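Long-range contact in beta-hexosaminidase (Neisseria gonorrhoeae, PDB 6JTJ), which probably cleaves terminal beta-1,4-linked N-acetylglucosamine from peptide-linked peptidoglycan fragments during cell-wall recycling: residues A270-R282 with E309-I321. Sequence-based numbering, arbitrary orientation.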
ATOM      1  N   ALA C 270      -5.884  -2.294  16.143  1.00 27.13           N
ATOM      2  CA  ALA C 270      -6.485  -1.114  16.739  1.00 26.84           C
ATOM      3  C   ALA C 270      -7.974  -0.974  16.471  1.00 23.93           C
ATOM      4  O   ALA C 270      -8.730  -0.633  17.370  1.00 25.69           O
ATOM      5  CB  ALA C 270      -5.756   0.136  16.271  1.00 27.33           C
ATOM      6  N   GLY C 271      -8.407  -1.263  15.251  1.00 22.60           N
ATOM      7  CA  GLY C 271      -9.822  -1.124  14.888  1.00 22.78           C
ATOM      8  C   GLY C 271     -10.772  -2.114  15.541  1.00 24.37           C
ATOM      9  O   GLY C 271     -12.005  -1.984  15.441  1.00 23.09           O
ATOM     10  N   PHE C 272     -10.212  -3.136  16.193  1.00 26.65           N
ATOM     11  CA  PHE C 272     -10.995  -4.131  16.908  1.00 26.98           C
ATOM     12  C   PHE C 272     -10.551  -4.174  18.368  1.00 25.66           C
ATOM     13  O   PHE C 272     -10.778  -5.156  19.040  1.00 25.27           O
ATOM     14  CB  PHE C 272     -10.776  -5.511  16.286  1.00 28.58           C
ATOM     15  CG  PHE C 272     -11.232  -5.635  14.869  1.00 30.25           C
ATOM     16  CD1 PHE C 272     -12.555  -5.934  14.572  1.00 32.46           C
ATOM     17  CD2 PHE C 272     -10.335  -5.519  13.826  1.00 33.39           C
ATOM     18  CE1 PHE C 272     -12.983  -6.109  13.261  1.00 33.58           C
ATOM     19  CE2 PHE C 272     -10.761  -5.660  12.502  1.00 34.96           C
ATOM     20  CZ  PHE C 272     -12.083  -5.972  12.217  1.00 34.94           C
ATOM     21  N   SER C 273      -9.963  -3.100  18.871  1.00 25.63           N
ATOM     22  CA  SER C 273      -9.424  -3.094  20.236  1.00 26.23           C
ATOM     23  C   SER C 273     -10.128  -2.109  21.160  1.00 26.52           C
ATOM     24  O   SER C 273     -10.022  -0.901  20.967  1.00 26.99           O
ATOM     25  CB  SER C 273      -7.949  -2.729  20.202  1.00 25.33           C
ATOM     26  OG  SER C 273      -7.455  -2.497  21.515  1.00 25.25           O
ATOM     27  N   GLU C 274     -10.814  -2.625  22.176  1.00 28.61           N
ATOM     28  CA  GLU C 274     -11.429  -1.800  23.226  1.00 31.98           C
ATOM     29  C   GLU C 274     -10.411  -0.922  23.901  1.00 29.83           C
ATOM     30  O   GLU C 274     -10.689   0.217  24.254  1.00 29.39           O
ATOM     31  CB  GLU C 274     -12.059  -2.667  24.312  1.00 38.01           C
ATOM     32  CG  GLU C 274     -13.326  -3.378  23.903  1.00 44.40           C
ATOM     33  CD  GLU C 274     -14.016  -4.050  25.085  1.00 51.72           C
ATOM     34  OE1 GLU C 274     -13.321  -4.716  25.890  1.00 59.73           O
ATOM     35  OE2 GLU C 274     -15.248  -3.913  25.218  1.00 51.82           O
ATOM     36  N   ILE C 275      -9.221  -1.469  24.104  1.00 30.17           N
ATOM     37  CA  ILE C 275      -8.155  -0.722  24.751  1.00 29.85           C
ATOM     38  C   ILE C 275      -7.827   0.529  23.913  1.00 27.30           C
ATOM     39  O   ILE C 275      -7.862   1.652  24.424  1.00 26.80           O
ATOM     40  CB  ILE C 275      -6.918  -1.619  24.988  1.00 29.46           C
ATOM     41  CG1 ILE C 275      -7.250  -2.699  26.041  1.00 30.58           C
ATOM     42  CG2 ILE C 275      -5.733  -0.788  25.456  1.00 30.43           C
ATOM     43  CD1 ILE C 275      -6.291  -3.868  26.083  1.00 31.91           C
ATOM     44  N   TRP C 276      -7.558   0.336  22.627  1.00 25.49           N
ATOM     45  CA  TRP C 276      -7.226   1.474  21.766  1.00 25.63           C
ATOM     46  C   TRP C 276      -8.386   2.456  21.650  1.00 25.56           C
ATOM     47  O   TRP C 276      -8.196   3.661  21.776  1.00 26.89           O
ATOM     48  CB  TRP C 276      -6.761   1.020  20.370  1.00 24.17           C
ATOM     49  CG  TRP C 276      -5.347   0.605  20.343  1.00 23.60           C
ATOM     50  CD1 TRP C 276      -4.859  -0.639  20.084  1.00 25.24           C
ATOM     51  CD2 TRP C 276      -4.216   1.438  20.582  1.00 22.81           C
ATOM     52  NE1 TRP C 276      -3.489  -0.638  20.153  1.00 23.95           N
ATOM     53  CE2 TRP C 276      -3.073   0.624  20.484  1.00 23.64           C
ATOM     54  CE3 TRP C 276      -4.059   2.792  20.893  1.00 23.32           C
ATOM     55  CZ2 TRP C 276      -1.775   1.128  20.655  1.00 25.43           C
ATOM     56  CZ3 TRP C 276      -2.785   3.287  21.102  1.00 24.27           C
ATOM     57  CH2 TRP C 276      -1.651   2.462  20.956  1.00 24.77           C
ATOM     58  N   LEU C 277      -9.583   1.941  21.403  1.00 27.29           N
ATOM     59  CA  LEU C 277     -10.700   2.787  21.034  1.00 28.98           C
ATOM     60  C   LEU C 277     -11.464   3.366  22.232  1.00 31.32           C
ATOM     61  O   LEU C 277     -11.863   4.527  22.191  1.00 28.70           O
ATOM     62  CB  LEU C 277     -11.650   2.029  20.102  1.00 29.02           C
ATOM     63  CG  LEU C 277     -11.010   1.436  18.845  1.00 28.26           C
ATOM     64  CD1 LEU C 277     -12.062   0.732  18.006  1.00 27.85           C
ATOM     65  CD2 LEU C 277     -10.300   2.504  18.015  1.00 27.19           C
ATOM     66  N   LYS C 278     -11.659   2.587  23.289  1.00 31.75           N
ATOM     67  CA  LYS C 278     -12.429   3.082  24.428  1.00 33.68           C
ATOM     68  C   LYS C 278     -11.524   3.670  25.475  1.00 35.81           C
ATOM     69  O   LYS C 278     -11.693   4.803  25.895  1.00 40.44           O
ATOM     70  CB  LYS C 278     -13.293   1.973  25.029  1.00 34.17           C
ATOM     71  CG  LYS C 278     -14.401   1.545  24.089  1.00 36.80           C
ATOM     72  CD  LYS C 278     -15.325   0.526  24.725  1.00 37.66           C
ATOM     73  CE  LYS C 278     -16.455   0.210  23.770  1.00 39.25           C
ATOM     74  NZ  LYS C 278     -17.192  -1.005  24.182  1.00 40.65           N
ATOM     75  N   GLN C 279     -10.543   2.898  25.890  1.00 37.28           N
ATOM     76  CA  GLN C 279      -9.704   3.310  26.982  1.00 41.04           C
ATOM     77  C   GLN C 279      -8.783   4.468  26.554  1.00 38.26           C
ATOM     78  O   GLN C 279      -8.674   5.474  27.267  1.00 38.83           O
ATOM     79  CB  GLN C 279      -8.965   2.064  27.519  1.00 46.26           C
ATOM     80  CG  GLN C 279      -7.943   2.260  28.620  1.00 53.95           C
ATOM     81  CD  GLN C 279      -7.261   0.955  29.025  1.00 59.82           C
ATOM     82  OE1 GLN C 279      -7.805  -0.139  28.833  1.00 61.42           O
ATOM     83  NE2 GLN C 279      -6.057   1.071  29.575  1.00 59.82           N
ATOM     84  N   ILE C 280      -8.134   4.347  25.393  1.00 33.79           N
ATOM     85  CA  ILE C 280      -7.170   5.371  24.987  1.00 30.95           C
ATOM     86  C   ILE C 280      -7.834   6.520  24.242  1.00 28.92           C
ATOM     87  O   ILE C 280      -7.763   7.655  24.682  1.00 27.23           O
ATOM     88  CB  ILE C 280      -5.987   4.764  24.200  1.00 31.26           C
ATOM     89  CG1 ILE C 280      -5.150   3.884  25.144  1.00 31.73           C
ATOM     90  CG2 ILE C 280      -5.087   5.847  23.642  1.00 30.39           C
ATOM     91  CD1 ILE C 280      -4.236   2.898  24.447  1.00 32.08           C
ATOM     92  N   LEU C 281      -8.505   6.230  23.129  1.00 26.60           N
ATOM     93  CA  LEU C 281      -9.083   7.297  22.317  1.00 24.74           C
ATOM     94  C   LEU C 281     -10.258   8.027  22.990  1.00 23.83           C
ATOM     95  O   LEU C 281     -10.289   9.248  22.998  1.00 23.03           O
ATOM     96  CB  LEU C 281      -9.498   6.757  20.934  1.00 24.62           C
ATOM     97  CG  LEU C 281     -10.031   7.770  19.922  1.00 24.41           C
ATOM     98  CD1 LEU C 281      -9.099   8.960  19.751  1.00 23.97           C
ATOM     99  CD2 LEU C 281     -10.285   7.087  18.575  1.00 23.89           C
ATOM    100  N   ARG C 282     -11.238   7.292  23.509  1.00 25.31           N
ATOM    101  CA  ARG C 282     -12.382   7.918  24.183  1.00 28.83           C
ATOM    102  C   ARG C 282     -11.981   8.485  25.538  1.00 32.61           C
ATOM    103  O   ARG C 282     -12.081   9.686  25.760  1.00 35.72           O
ATOM    104  CB  ARG C 282     -13.548   6.934  24.375  1.00 28.70           C
ATOM    105  CG  ARG C 282     -14.256   6.467  23.112  1.00 28.23           C
ATOM    106  CD  ARG C 282     -14.991   7.592  22.425  1.00 27.25           C
ATOM    107  NE  ARG C 282     -15.731   7.102  21.276  1.00 26.51           N
ATOM    108  CZ  ARG C 282     -16.026   7.817  20.190  1.00 24.91           C
ATOM    109  NH1 ARG C 282     -15.651   9.077  20.062  1.00 23.46           N
ATOM    110  NH2 ARG C 282     -16.742   7.259  19.221  1.00 25.78           N
ATOM    111  N   GLU C 309     -20.826 -11.108  12.255  1.00 38.86           N
ATOM    112  CA  GLU C 309     -19.927 -11.278  13.379  1.00 40.71           C
ATOM    113  C   GLU C 309     -18.812 -10.220  13.358  1.00 39.39           C
ATOM    114  O   GLU C 309     -18.457  -9.681  14.402  1.00 36.19           O
ATOM    115  CB  GLU C 309     -19.362 -12.710  13.395  1.00 43.08           C
ATOM    116  CG  GLU C 309     -18.352 -13.005  14.490  1.00 43.94           C
ATOM    117  CD  GLU C 309     -18.891 -12.833  15.901  1.00 48.35           C
ATOM    118  OE1 GLU C 309     -20.120 -12.753  16.105  1.00 47.99           O
ATOM    119  OE2 GLU C 309     -18.057 -12.771  16.840  1.00 57.26           O
ATOM    120  N   ARG C 310     -18.273  -9.956  12.170  1.00 40.86           N
ATOM    121  CA  ARG C 310     -17.184  -8.985  11.990  1.00 42.12           C
ATOM    122  C   ARG C 310     -17.654  -7.569  12.395  1.00 39.89           C
ATOM    123  O   ARG C 310     -16.969  -6.872  13.154  1.00 36.83           O
ATOM    124  CB  ARG C 310     -16.579  -9.052  10.556  1.00 44.93           C
ATOM    125  CG  ARG C 310     -15.320  -9.876  10.569  1.00 51.34           C
ATOM    126  CD  ARG C 310     -14.618  -9.996   9.248  1.00 56.90           C
ATOM    127  NE  ARG C 310     -15.135 -11.054   8.378  1.00 64.19           N
ATOM    128  CZ  ARG C 310     -15.835 -10.926   7.239  1.00 67.04           C
ATOM    129  NH1 ARG C 310     -16.200 -12.033   6.593  1.00 64.98           N
ATOM    130  NH2 ARG C 310     -16.176  -9.740   6.726  1.00 67.00           N
ATOM    131  N   ALA C 311     -18.870  -7.211  11.981  1.00 36.16           N
ATOM    132  CA  ALA C 311     -19.498  -5.963  12.431  1.00 35.03           C
ATOM    133  C   ALA C 311     -19.716  -5.930  13.942  1.00 34.50           C
ATOM    134  O   ALA C 311     -19.398  -4.933  14.597  1.00 34.26           O
ATOM    135  CB  ALA C 311     -20.804  -5.738  11.718  1.00 34.35           C
ATOM    136  N   ARG C 312     -20.215  -7.030  14.499  1.00 31.31           N
ATOM    137  CA  ARG C 312     -20.475  -7.110  15.918  1.00 30.49           C
ATOM    138  C   ARG C 312     -19.223  -6.812  16.721  1.00 30.48           C
ATOM    139  O   ARG C 312     -19.273  -6.050  17.697  1.00 28.52           O
ATOM    140  CB  ARG C 312     -21.031  -8.490  16.304  1.00 31.67           C
ATOM    141  CG  ARG C 312     -21.501  -8.602  17.758  1.00 33.47           C
ATOM    142  CD  ARG C 312     -21.891 -10.036  18.147  1.00 35.10           C
ATOM    143  NE  ARG C 312     -20.725 -10.908  18.248  1.00 36.68           N
ATOM    144  CZ  ARG C 312     -19.841 -10.889  19.251  1.00 42.31           C
ATOM    145  NH1 ARG C 312     -19.977 -10.054  20.276  1.00 45.62           N
ATOM    146  NH2 ARG C 312     -18.795 -11.717  19.232  1.00 47.11           N
ATOM    147  N   ILE C 313     -18.107  -7.434  16.348  1.00 31.11           N
ATOM    148  CA  ILE C 313     -16.872  -7.237  17.121  1.00 32.96           C
ATOM    149  C   ILE C 313     -16.331  -5.809  16.938  1.00 29.13           C
ATOM    150  O   ILE C 313     -15.745  -5.258  17.852  1.00 27.43           O
ATOM    151  CB  ILE C 313     -15.781  -8.317  16.873  1.00 37.91           C
ATOM    152  CG1 ILE C 313     -15.392  -8.409  15.408  1.00 40.57           C
ATOM    153  CG2 ILE C 313     -16.245  -9.681  17.395  1.00 38.29           C
ATOM    154  CD1 ILE C 313     -14.188  -9.306  15.174  1.00 46.64           C
ATOM    155  N   SER C 314     -16.569  -5.218  15.771  1.00 27.56           N
ATOM    156  CA  SER C 314     -16.220  -3.818  15.546  1.00 28.56           C
ATOM    157  C   SER C 314     -16.989  -2.865  16.455  1.00 26.33           C
ATOM    158  O   SER C 314     -16.386  -2.026  17.113  1.00 25.08           O
ATOM    159  CB  SER C 314     -16.451  -3.415  14.106  1.00 29.50           C
ATOM    160  OG  SER C 314     -15.615  -4.140  13.239  1.00 33.29           O
ATOM    161  N   PHE C 315     -18.314  -2.988  16.482  1.00 27.31           N
ATOM    162  CA  PHE C 315     -19.137  -2.168  17.369  1.00 26.99           C
ATOM    163  C   PHE C 315     -18.769  -2.375  18.824  1.00 28.55           C
ATOM    164  O   PHE C 315     -18.628  -1.406  19.576  1.00 27.99           O
ATOM    165  CB  PHE C 315     -20.615  -2.476  17.222  1.00 27.71           C
ATOM    166  CG  PHE C 315     -21.186  -2.059  15.912  1.00 26.77           C
ATOM    167  CD1 PHE C 315     -21.083  -0.744  15.483  1.00 27.55           C
ATOM    168  CD2 PHE C 315     -21.846  -2.969  15.115  1.00 26.03           C
ATOM    169  CE1 PHE C 315     -21.600  -0.357  14.261  1.00 25.78           C
ATOM    170  CE2 PHE C 315     -22.374  -2.582  13.898  1.00 25.91           C
ATOM    171  CZ  PHE C 315     -22.261  -1.274  13.476  1.00 25.04           C
ATOM    172  N   GLU C 316     -18.601  -3.627  19.214  1.00 28.11           N
ATOM    173  CA  GLU C 316     -18.228  -3.967  20.577  1.00 30.72           C
ATOM    174  C   GLU C 316     -16.885  -3.348  20.967  1.00 29.18           C
ATOM    175  O   GLU C 316     -16.705  -2.937  22.116  1.00 25.63           O
ATOM    176  CB  GLU C 316     -18.208  -5.497  20.726  1.00 35.77           C
ATOM    177  CG  GLU C 316     -17.544  -6.053  21.973  1.00 43.28           C
ATOM    178  CD  GLU C 316     -17.551  -7.593  21.997  1.00 51.38           C
ATOM    179  OE1 GLU C 316     -16.651  -8.231  21.397  1.00 51.94           O
ATOM    180  OE2 GLU C 316     -18.445  -8.161  22.660  1.00 53.90           O
ATOM    181  N   ALA C 317     -15.941  -3.281  20.015  1.00 27.51           N
ATOM    182  CA  ALA C 317     -14.645  -2.646  20.265  1.00 26.74           C
ATOM    183  C   ALA C 317     -14.710  -1.118  20.451  1.00 25.01           C
ATOM    184  O   ALA C 317     -13.812  -0.536  21.060  1.00 25.62           O
ATOM    185  CB  ALA C 317     -13.661  -2.984  19.151  1.00 27.60           C
ATOM    186  N   GLY C 318     -15.734  -0.476  19.897  1.00 24.01           N
ATOM    187  CA  GLY C 318     -15.927   0.962  20.058  1.00 23.48           C
ATOM    188  C   GLY C 318     -16.177   1.756  18.776  1.00 23.86           C
ATOM    189  O   GLY C 318     -16.348   2.974  18.850  1.00 23.67           O
ATOM    190  N   CYS C 319     -16.213   1.102  17.618  1.00 22.50           N
ATOM    191  CA  CYS C 319     -16.543   1.785  16.374  1.00 22.94           C
ATOM    192  C   CYS C 319     -18.000   2.216  16.358  1.00 23.13           C
ATOM    193  O   CYS C 319     -18.866   1.478  16.822  1.00 23.03           O
ATOM    194  CB  CYS C 319     -16.310   0.881  15.176  1.00 23.57           C
ATOM    195  SG  CYS C 319     -14.622   0.286  14.988  1.00 26.79           S
ATOM    196  N   ASP C 320     -18.257   3.420  15.841  1.00 23.55           N
ATOM    197  CA  ASP C 320     -19.611   3.945  15.673  1.00 23.18           C
ATOM    198  C   ASP C 320     -20.220   3.438  14.388  1.00 23.32           C
ATOM    199  O   ASP C 320     -21.418   3.124  14.343  1.00 22.94           O
ATOM    200  CB  ASP C 320     -19.593   5.473  15.599  1.00 24.48           C
ATOM    201  CG  ASP C 320     -19.182   6.114  16.887  1.00 25.00           C
ATOM    202  OD1 ASP C 320     -19.916   5.981  17.886  1.00 28.37           O
ATOM    203  OD2 ASP C 320     -18.127   6.776  16.915  1.00 26.88           O
ATOM    204  N   ILE C 321     -19.408   3.384  13.335  1.00 22.09           N
ATOM    205  CA  ILE C 321     -19.885   3.170  11.991  1.00 22.43           C
ATOM    206  C   ILE C 321     -18.968   2.182  11.270  1.00 23.88           C
ATOM    207  O   ILE C 321     -17.755   2.340  11.297  1.00 22.20           O
ATOM    208  CB  ILE C 321     -19.889   4.485  11.208  1.00 24.10           C
ATOM    209  CG1 ILE C 321     -20.934   5.454  11.768  1.00 25.84           C
ATOM    210  CG2 ILE C 321     -20.162   4.249   9.725  1.00 24.01           C
ATOM    211  CD1 ILE C 321     -20.684   6.917  11.435  1.00 25.84           C
TER
HETATM  212  O   HOH W   1     -13.007  -2.706  13.179  1.00 25.89           O
HETATM  213  O   HOH W   2     -19.011  -0.834  22.221  1.00 32.86           O
HETATM  214  O   HOH W   3     -16.222   4.090  21.160  1.00 38.83           O
HETATM  215  O   HOH W   4     -18.507   4.357  19.683  1.00 39.38           O
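The ring of Phe-272 has Arg-310 O near its plane at one edge, while Ile-313 CD1 comes in obliquely, 3.8 Å from Phe-272 CD1. A water sits over the centre of one face, 3.3 Å above the plane; it donates to Gly-271 O and accepts from Ser-314 OG, tying backbone to helix 309-317 beside the ring. The guanidinium of Arg-282 meets Asp-320 at its edge, where NH2 lies 2.7 Å from OD2 in a salt bridge; the planes are 56° apart and the N-H points poorly at the oxygen, so the hydrogen bond is weak. A bend at chi2 (-66°) turns the Arg-282 chain toward this carboxylate; one water links its NE to Gly-318 O, and a second, held only weakly by NH2, bridges to Gly-318 O and Asp-320 OD1. Between these ends, Ala-317 CB packs 3.4 Å from Phe-272 C, and Leu-277 CD1 touches Cys-319 SG. Lys-278 reaches over Gly-318 with an extended chain, placing NZ 2.9 Å from Glu-316 O; a water joins the same NZ to Phe-315 O. Gly-318, with positive phi, closes helix 309-317 in a Schellman motif and lets Leu-277 and Lys-278 pass close by. Asp-320 is also held by Arg-349, Asn-343 and the backbone N of Ile-291, and Phe-272 touches Asp-294, the predicted nucleophile on strand 290-295. The contact thus joins neighbouring helices around the barrel of this family 3 glycosidase. The Lys-278 ammonium would probably complement the negative end of the helix dipole, while the buried Asp-320 charge is probably balanced by two arginines.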